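Local structure of aldose 1-epimerase (Caenorhabditis elegans, 1LUR) at residues 164-176 with 319-333. The protein probably catalyses the interconversion of the alpha and beta anomers of aldose sugars, as a homologue of the galactose mutarotase GalM. Numbering follows the deposited sequence.
Sequences PGLLALTNHAYWN and VSLRPGDHYCQEIVY
Leu-167 and Tyr-327 make the main bump-and-hollow fit between 164-176 and 319-333. Methyl CD2 of Leu-167 sits over one face of the Tyr-327 ring, 4.0 Å from its centroid and 21° off the normal, a CH-pi contact displaced toward the rim. The same methyl lies 3.7 Å from CD2 of Leu-321, whose side chain runs alongside Leu-167 and points the same way; it therefore fills the notch between ring and leucine. With CG anti to the backbone N (chi1 179°), Tyr-327 reaches across to the other backbone, where its OH accepts a nearly straight bond from Leu-169 N (3.1 Å) and takes part in another with Tyr-273 OH. A leucine in place of Tyr-327 would probably leave Leu-169 N without this acceptor and Leu-167 CD2 without the ring face it rests on. Further along, 165-166 and 320-321 form a short antiparallel ladder: Gly-165 and Leu-321 are a hydrogen-bonded pair, and Leu-167 N extends the pattern to Val-319 O (2.9 Å). On the flank, Ala-168 CB fits against CG1 of Val-319, while CD2 of Leu-166 meets its CG2. At the far end Trp-175 CZ2 packs 3.5 Å from Tyr-333 CE2, the two rings inclined at 33°. A water beside them donates to Asn-171 OD1 (2.9 Å), which also takes Ala-173 N in an Asx turn; the water's approach to the Tyr-333 hydroxyl is too short to be read with confidence. The contact joins two layers of the antiparallel beta-sandwich of the galactose mutarotase fold: strand 170-175 lies between 69-70 and 300-305 in one sheet, and strand 327-337 between 152-160 and 265-271 in the other, with Ile-155 touching both Asn-171 and Tyr-333.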
loop_
_atom_site.group_PDB
_atom_site.type_symbol
_atom_site.label_atom_id
_atom_site.label_comp_id
_atom_site.label_asym_id
_atom_site.label_seq_id
_atom_site.Cartn_x
_atom_site.Cartn_y
_atom_site.Cartn_z
ATOM N N PRO A 164 8.477 -4.758 22.858
ATOM C CA PRO A 164 9.308 -4.545 21.666
ATOM C C PRO A 164 8.982 -5.512 20.535
ATOM O O PRO A 164 8.797 -6.702 20.764
ATOM C CB PRO A 164 10.729 -4.769 22.178
ATOM C CG PRO A 164 10.637 -4.518 23.640
ATOM C CD PRO A 164 9.314 -5.113 24.015
ATOM N N GLY A 165 8.940 -4.999 19.312
ATOM C CA GLY A 165 8.639 -5.850 18.178
ATOM C C GLY A 165 8.953 -5.156 16.868
ATOM O O GLY A 165 9.722 -4.199 16.834
ATOM N N LEU A 166 8.350 -5.640 15.793
ATOM C CA LEU A 166 8.567 -5.063 14.474
ATOM C C LEU A 166 7.251 -4.526 13.919
ATOM O O LEU A 166 6.193 -5.095 14.166
ATOM C CB LEU A 166 9.123 -6.137 13.523
ATOM C CG LEU A 166 10.450 -6.824 13.878
ATOM C CD1 LEU A 166 10.613 -8.101 13.073
ATOM C CD2 LEU A 166 11.613 -5.868 13.610
ATOM N N LEU A 167 7.313 -3.412 13.196
ATOM C CA LEU A 167 6.115 -2.827 12.604
ATOM C C LEU A 167 6.503 -2.045 11.353
ATOM O O LEU A 167 7.267 -1.069 11.404
ATOM C CB LEU A 167 5.365 -1.911 13.583
ATOM C CG LEU A 167 3.936 -1.573 13.114
ATOM C CD1 LEU A 167 3.026 -2.774 13.332
ATOM C CD2 LEU A 167 3.393 -0.374 13.872
ATOM N N ALA A 168 5.988 -2.496 10.220
ATOM C CA ALA A 168 6.265 -1.852 8.942
ATOM C C ALA A 168 4.981 -2.000 8.150
ATOM O O ALA A 168 4.692 -3.067 7.603
ATOM C CB ALA A 168 7.425 -2.548 8.249
ATOM N N LEU A 169 4.200 -0.926 8.105
ATOM C CA LEU A 169 2.934 -0.951 7.392
ATOM C C LEU A 169 2.962 -0.345 6.000
ATOM O O LEU A 169 3.974 0.190 5.548
ATOM C CB LEU A 169 1.886 -0.182 8.203
ATOM C CG LEU A 169 1.878 -0.361 9.724
ATOM C CD1 LEU A 169 0.936 0.665 10.352
ATOM C CD2 LEU A 169 1.445 -1.781 10.072
ATOM N N THR A 170 1.812 -0.441 5.342
ATOM C CA THR A 170 1.595 0.100 4.004
ATOM C C THR A 170 0.111 0.036 3.690
ATOM O O THR A 170 -0.674 -0.508 4.472
ATOM C CB THR A 170 2.364 -0.633 2.877
ATOM O OG1 THR A 170 2.397 0.223 1.722
ATOM C CG2 THR A 170 1.672 -1.942 2.474
ATOM N N ASN A 171 -0.269 0.641 2.567
ATOM C CA ASN A 171 -1.657 0.663 2.105
ATOM C C ASN A 171 -1.598 -0.106 0.793
ATOM O O ASN A 171 -0.775 0.195 -0.074
ATOM C CB ASN A 171 -2.147 2.088 1.867
ATOM C CG ASN A 171 -3.516 2.119 1.227
ATOM O OD1 ASN A 171 -3.639 2.071 0.006
ATOM N ND2 ASN A 171 -4.555 2.156 2.054
ATOM N N HIS A 172 -2.473 -1.090 0.636
ATOM C CA HIS A 172 -2.469 -1.893 -0.577
ATOM C C HIS A 172 -3.528 -1.594 -1.636
ATOM O O HIS A 172 -4.080 -2.515 -2.240
ATOM C CB HIS A 172 -2.543 -3.373 -0.181
ATOM C CG HIS A 172 -1.802 -4.285 -1.110
ATOM N ND1 HIS A 172 -2.153 -4.451 -2.434
ATOM C CD2 HIS A 172 -0.717 -5.070 -0.907
ATOM C CE1 HIS A 172 -1.315 -5.300 -3.006
ATOM N NE2 HIS A 172 -0.435 -5.691 -2.102
ATOM N N ALA A 173 -3.810 -0.319 -1.878
ATOM C CA ALA A 173 -4.812 0.033 -2.882
ATOM C C ALA A 173 -4.260 -0.169 -4.293
ATOM O O ALA A 173 -3.116 0.184 -4.576
ATOM C CB ALA A 173 -5.251 1.481 -2.698
ATOM N N TYR A 174 -5.075 -0.759 -5.162
ATOM C CA TYR A 174 -4.702 -1.015 -6.552
ATOM C C TYR A 174 -5.289 0.154 -7.342
ATOM O O TYR A 174 -6.501 0.372 -7.311
ATOM C CB TYR A 174 -5.328 -2.317 -7.060
ATOM C CG TYR A 174 -4.715 -3.602 -6.535
ATOM C CD1 TYR A 174 -4.856 -3.983 -5.198
ATOM C CD2 TYR A 174 -4.048 -4.472 -7.398
ATOM C CE1 TYR A 174 -4.350 -5.206 -4.740
ATOM C CE2 TYR A 174 -3.540 -5.689 -6.952
ATOM C CZ TYR A 174 -3.694 -6.052 -5.626
ATOM O OH TYR A 174 -3.188 -7.262 -5.201
ATOM N N TRP A 175 -4.441 0.888 -8.058
ATOM C CA TRP A 175 -4.907 2.032 -8.833
ATOM C C TRP A 175 -5.068 1.859 -10.341
ATOM O O TRP A 175 -4.251 1.228 -11.008
ATOM C CB TRP A 175 -3.997 3.233 -8.570
ATOM C CG TRP A 175 -3.852 3.570 -7.123
ATOM C CD1 TRP A 175 -2.954 3.036 -6.243
ATOM C CD2 TRP A 175 -4.644 4.502 -6.373
ATOM N NE1 TRP A 175 -3.136 3.578 -4.992
ATOM C CE2 TRP A 175 -4.167 4.480 -5.044
ATOM C CE3 TRP A 175 -5.711 5.352 -6.695
ATOM C CZ2 TRP A 175 -4.720 5.277 -4.034
ATOM C CZ3 TRP A 175 -6.260 6.144 -5.691
ATOM C CH2 TRP A 175 -5.762 6.099 -4.379
ATOM N N ASN A 176 -6.142 2.450 -10.853
ATOM C CA ASN A 176 -6.507 2.434 -12.267
ATOM C C ASN A 176 -7.306 3.728 -12.389
ATOM O O ASN A 176 -8.411 3.837 -11.859
ATOM C CB ASN A 176 -7.391 1.228 -12.596
ATOM C CG ASN A 176 -7.803 1.194 -14.054
ATOM O OD1 ASN A 176 -8.432 2.128 -14.554
ATOM N ND2 ASN A 176 -7.447 0.118 -14.747
ATOM N N VAL A 319 13.080 -1.641 11.410
ATOM C CA VAL A 319 11.647 -1.412 11.586
ATOM C C VAL A 319 11.120 -1.836 12.952
ATOM O O VAL A 319 9.941 -2.129 13.116
ATOM C CB VAL A 319 10.790 -2.090 10.474
ATOM C CG1 VAL A 319 11.129 -1.490 9.118
ATOM C CG2 VAL A 319 11.014 -3.606 10.462
ATOM N N SER A 320 11.992 -1.851 13.950
ATOM C CA SER A 320 11.552 -2.237 15.278
ATOM C C SER A 320 10.713 -1.100 15.854
ATOM O O SER A 320 10.868 0.058 15.466
ATOM C CB SER A 320 12.756 -2.502 16.189
ATOM O OG SER A 320 13.543 -1.335 16.340
ATOM N N LEU A 321 9.803 -1.450 16.753
ATOM C CA LEU A 321 8.924 -0.493 17.418
ATOM C C LEU A 321 9.077 -0.882 18.884
ATOM O O LEU A 321 8.677 -1.978 19.283
ATOM C CB LEU A 321 7.472 -0.672 16.974
ATOM C CG LEU A 321 6.463 0.206 17.721
ATOM C CD1 LEU A 321 6.828 1.687 17.529
ATOM C CD2 LEU A 321 5.059 -0.067 17.204
ATOM N N ARG A 322 9.664 0.013 19.679
ATOM C CA ARG A 322 9.881 -0.256 21.096
ATOM C C ARG A 322 9.093 0.662 22.030
ATOM O O ARG A 322 8.758 1.792 21.664
ATOM C CB ARG A 322 11.379 -0.154 21.381
ATOM C CG ARG A 322 12.192 -1.076 20.480
ATOM C CD ARG A 322 13.692 -0.862 20.588
ATOM N NE ARG A 322 14.408 -1.720 19.643
ATOM C CZ ARG A 322 14.591 -3.030 19.799
ATOM N NH1 ARG A 322 14.126 -3.651 20.876
ATOM N NH2 ARG A 322 15.211 -3.727 18.857
ATOM N N PRO A 323 8.792 0.179 23.249
ATOM C CA PRO A 323 8.039 0.914 24.272
ATOM C C PRO A 323 8.514 2.350 24.415
ATOM O O PRO A 323 9.712 2.612 24.478
ATOM C CB PRO A 323 8.285 0.094 25.536
ATOM C CG PRO A 323 8.399 -1.302 25.002
ATOM C CD PRO A 323 9.282 -1.103 23.789
ATOM N N GLY A 324 7.569 3.281 24.461
ATOM C CA GLY A 324 7.934 4.677 24.598
ATOM C C GLY A 324 8.067 5.407 23.277
ATOM O O GLY A 324 7.921 6.631 23.235
ATOM N N ASP A 325 8.350 4.680 22.198
ATOM C CA ASP A 325 8.488 5.328 20.899
ATOM C C ASP A 325 7.157 5.389 20.167
ATOM O O ASP A 325 6.188 4.727 20.548
ATOM C CB ASP A 325 9.514 4.606 20.023
ATOM C CG ASP A 325 10.920 4.676 20.589
ATOM O OD1 ASP A 325 11.230 5.644 21.321
ATOM O OD2 ASP A 325 11.725 3.772 20.289
ATOM N N HIS A 326 7.116 6.196 19.114
ATOM C CA HIS A 326 5.908 6.344 18.329
ATOM C C HIS A 326 6.156 6.087 16.855
ATOM O O HIS A 326 7.008 6.728 16.240
ATOM C CB HIS A 326 5.320 7.754 18.490
ATOM C CG HIS A 326 4.759 8.030 19.849
ATOM N ND1 HIS A 326 5.553 8.179 20.967
ATOM C CD2 HIS A 326 3.482 8.176 20.273
ATOM C CE1 HIS A 326 4.788 8.404 22.020
ATOM N NE2 HIS A 326 3.527 8.407 21.627
ATOM N N TYR A 327 5.419 5.134 16.293
ATOM C CA TYR A 327 5.563 4.820 14.881
ATOM C C TYR A 327 4.731 5.941 14.273
ATOM O O TYR A 327 3.582 6.150 14.675
ATOM C CB TYR A 327 4.927 3.470 14.564
ATOM C CG TYR A 327 5.000 3.071 13.108
ATOM C CD1 TYR A 327 5.969 2.171 12.654
ATOM C CD2 TYR A 327 4.073 3.560 12.195
ATOM C CE1 TYR A 327 6.000 1.762 11.321
ATOM C CE2 TYR A 327 4.089 3.166 10.865
ATOM C CZ TYR A 327 5.052 2.262 10.432
ATOM O OH TYR A 327 5.029 1.841 9.128
ATOM N N CYS A 328 5.294 6.664 13.313
ATOM C CA CYS A 328 4.555 7.758 12.699
ATOM C C CYS A 328 4.987 7.966 11.256
ATOM O O CYS A 328 6.090 8.429 10.999
ATOM C CB CYS A 328 4.783 9.044 13.507
ATOM S SG CYS A 328 3.643 10.397 13.115
ATOM N N GLN A 329 4.117 7.602 10.321
ATOM C CA GLN A 329 4.406 7.752 8.894
ATOM C C GLN A 329 3.153 8.282 8.215
ATOM O O GLN A 329 2.054 8.173 8.758
ATOM C CB GLN A 329 4.763 6.402 8.258
ATOM C CG GLN A 329 5.950 5.666 8.874
ATOM C CD GLN A 329 7.279 6.380 8.668
ATOM O OE1 GLN A 329 7.530 6.960 7.612
ATOM N NE2 GLN A 329 8.149 6.307 9.672
ATOM N N GLU A 330 3.314 8.856 7.028
ATOM C CA GLU A 330 2.173 9.386 6.300
ATOM C C GLU A 330 2.368 9.258 4.798
ATOM O O GLU A 330 3.496 9.165 4.299
ATOM C CB GLU A 330 1.916 10.859 6.660
ATOM C CG GLU A 330 2.903 11.844 6.066
ATOM C CD GLU A 330 2.404 13.287 6.109
ATOM O OE1 GLU A 330 3.134 14.174 5.625
ATOM O OE2 GLU A 330 1.287 13.534 6.619
ATOM N N ILE A 331 1.248 9.242 4.091
ATOM C CA ILE A 331 1.230 9.129 2.643
ATOM C C ILE A 331 0.227 10.166 2.174
ATOM O O ILE A 331 -0.920 10.162 2.625
ATOM C CB ILE A 331 0.725 7.747 2.184
ATOM C CG1 ILE A 331 1.539 6.633 2.842
ATOM C CG2 ILE A 331 0.852 7.633 0.683
ATOM C CD1 ILE A 331 0.986 5.231 2.583
ATOM N N VAL A 332 0.653 11.064 1.289
ATOM C CA VAL A 332 -0.249 12.091 0.786
ATOM C C VAL A 332 -0.495 11.904 -0.706
ATOM O O VAL A 332 0.437 11.992 -1.505
ATOM C CB VAL A 332 0.315 13.510 1.026
ATOM C CG1 VAL A 332 -0.700 14.563 0.553
ATOM C CG2 VAL A 332 0.618 13.699 2.501
ATOM N N TYR A 333 -1.744 11.614 -1.068
ATOM C CA TYR A 333 -2.115 11.418 -2.464
ATOM C C TYR A 333 -2.815 12.686 -2.938
ATOM O O TYR A 333 -3.815 13.102 -2.349
ATOM C CB TYR A 333 -3.102 10.255 -2.637
ATOM C CG TYR A 333 -2.634 8.914 -2.135
ATOM C CD1 TYR A 333 -2.565 8.646 -0.771
ATOM C CD2 TYR A 333 -2.292 7.896 -3.027
ATOM C CE1 TYR A 333 -2.172 7.399 -0.306
ATOM C CE2 TYR A 333 -1.897 6.645 -2.572
ATOM C CZ TYR A 333 -1.839 6.402 -1.215
ATOM O OH TYR A 333 -1.451 5.164 -0.756
HETATM O O HOH W 1 8.763 0.503 13.181
HETATM O O HOH W 2 -1.793 3.076 -1.927
#